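Local coordinates for 190aa long hypothetical protein (Pyrococcus horikoshii, PDB 2DDZ) that is of unknown function but assembles as a hexamer and belongs to the DUF366 family, in the same clan as class II tRNA synthetases, at residues W100-E105 / M165-K170. Sequence-based numbering, arbitrary orientation.
Sequences WNYGIE and MERSAK. With GAI (guanidine), chain S.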
# COMPACT_ATOMS: atom_id res chain seq x y z
N TRP E 100 24.08 4.20 28.07
CA TRP E 100 23.90 4.58 29.47
C TRP E 100 24.30 3.44 30.41
O TRP E 100 24.83 3.69 31.48
CB TRP E 100 22.45 4.97 29.73
CG TRP E 100 22.17 6.38 29.36
CD1 TRP E 100 21.65 6.85 28.19
CD2 TRP E 100 22.43 7.54 30.17
NE1 TRP E 100 21.58 8.22 28.21
CE2 TRP E 100 22.05 8.67 29.41
CE3 TRP E 100 22.95 7.73 31.46
CZ2 TRP E 100 22.18 9.98 29.91
CZ3 TRP E 100 23.08 9.03 31.95
CH2 TRP E 100 22.69 10.14 31.17
N ASN E 101 24.04 2.20 30.00
CA ASN E 101 24.39 1.04 30.82
C ASN E 101 25.90 0.82 30.78
O ASN E 101 26.43 -0.12 31.38
CB ASN E 101 23.62 -0.20 30.35
CG ASN E 101 22.11 -0.05 30.51
OD1 ASN E 101 21.63 0.82 31.23
ND2 ASN E 101 21.36 -0.91 29.82
N TYR E 102 26.58 1.69 30.05
CA TYR E 102 28.02 1.63 29.95
C TYR E 102 28.55 2.86 30.70
O TYR E 102 29.75 3.15 30.67
CB TYR E 102 28.48 1.69 28.50
CG TYR E 102 28.44 0.36 27.79
CD1 TYR E 102 27.24 -0.16 27.30
CD2 TYR E 102 29.61 -0.36 27.55
CE1 TYR E 102 27.21 -1.36 26.59
CE2 TYR E 102 29.60 -1.57 26.85
CZ TYR E 102 28.39 -2.05 26.36
OH TYR E 102 28.38 -3.23 25.65
N GLY E 103 27.64 3.57 31.35
CA GLY E 103 28.01 4.74 32.12
C GLY E 103 28.29 5.99 31.31
O GLY E 103 28.96 6.91 31.79
N ILE E 104 27.76 6.05 30.08
CA ILE E 104 27.97 7.20 29.21
C ILE E 104 26.77 8.13 29.11
O ILE E 104 25.65 7.70 28.84
CB ILE E 104 28.35 6.72 27.82
CG1 ILE E 104 29.69 6.00 27.91
CG2 ILE E 104 28.41 7.89 26.84
CD1 ILE E 104 30.15 5.44 26.60
N GLU E 105 27.00 9.42 29.33
CA GLU E 105 25.93 10.41 29.26
C GLU E 105 25.72 10.83 27.81
O GLU E 105 26.05 11.95 27.43
CB GLU E 105 26.28 11.64 30.11
CG GLU E 105 26.68 11.34 31.54
CD GLU E 105 27.05 12.59 32.33
OE1 GLU E 105 27.55 13.55 31.71
OE2 GLU E 105 26.85 12.60 33.57
N MET E 165 29.51 -4.63 19.93
CA MET E 165 28.90 -5.20 18.73
C MET E 165 27.92 -6.32 19.12
O MET E 165 26.78 -6.37 18.64
CB MET E 165 30.00 -5.77 17.80
CG MET E 165 30.89 -4.72 17.11
SD MET E 165 32.25 -5.32 16.13
CE MET E 165 31.42 -6.05 14.95
N GLU E 166 28.37 -7.21 20.00
CA GLU E 166 27.56 -8.33 20.47
C GLU E 166 26.32 -7.90 21.25
O GLU E 166 25.20 -8.36 20.97
CB GLU E 166 28.42 -9.24 21.36
CG GLU E 166 27.82 -10.60 21.69
CD GLU E 166 27.87 -11.55 20.52
OE1 GLU E 166 28.79 -11.40 19.69
OE2 GLU E 166 27.01 -12.46 20.43
N ARG E 167 26.50 -7.02 22.23
CA ARG E 167 25.38 -6.59 23.06
C ARG E 167 24.38 -5.68 22.37
O ARG E 167 23.17 -5.80 22.59
CB ARG E 167 25.87 -5.90 24.34
CG ARG E 167 24.78 -5.82 25.41
CD ARG E 167 25.21 -5.06 26.64
NE ARG E 167 26.62 -5.30 26.93
CZ ARG E 167 27.26 -4.84 28.00
NH1 ARG E 167 28.55 -5.11 28.16
NH2 ARG E 167 26.62 -4.12 28.91
N SER E 168 24.88 -4.77 21.54
CA SER E 168 24.02 -3.85 20.82
C SER E 168 23.25 -4.58 19.72
O SER E 168 22.09 -4.25 19.47
CB SER E 168 24.84 -2.68 20.25
OG SER E 168 25.80 -3.14 19.32
N ALA E 169 23.87 -5.57 19.09
CA ALA E 169 23.19 -6.33 18.04
C ALA E 169 21.95 -7.02 18.61
O ALA E 169 20.87 -7.00 18.01
CB ALA E 169 24.12 -7.36 17.44
N LYS E 170 22.11 -7.62 19.79
CA LYS E 170 21.02 -8.31 20.46
C LYS E 170 19.94 -7.31 20.87
O LYS E 170 18.75 -7.61 20.81
CB LYS E 170 21.58 -9.03 21.70
CG LYS E 170 20.61 -9.98 22.41
CD LYS E 170 21.26 -10.56 23.67
CE LYS E 170 20.37 -11.56 24.40
NZ LYS E 170 20.22 -12.85 23.67
C GAI S . 19.87 8.63 33.22
N1 GAI S . 19.68 7.87 32.19
N2 GAI S . 20.08 8.11 34.44
N3 GAI S . 19.86 9.98 33.06
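Tyr102 OH is hydrogen-bonded to a carboxylate oxygen of Glu163, and it also lies over one face of the Arg167 guanidinium. The hydroxyl oxygen comes to 3.0 Å from Arg167 NE, but the angle is too poor for a hydrogen bond, because the oxygen sits above the flat group and the N-H bonds lie within it. Behind the hydroxyl, Tyr102 CZ stands 3.4 Å from Arg167 CZ, and the ring and guanidinium planes are 29° apart, an oblique overlap at the hydroxyl end of the ring. The arginine leaves the helix 161-184 with CG anti to its own N (chi1 -163°), and a bend at chi3 turns the guanidinium under the phenol. Glu163, one turn earlier on that helix, also forms a salt bridge with Arg167 NH1. Tyr102 belongs to the type I turn of Trp100 to Gly103, where a Schellman motif ends the helix 81-100. At the start of that turn, the Trp100 ring carries a guanidine on one face and has Ile104 O over the opposite face. Tyr102 and Arg167 are thus linked through Glu163 as well as by direct packing, and its negative charge probably offsets the guanidinium's positive charge where this surface loop meets helix 161-184.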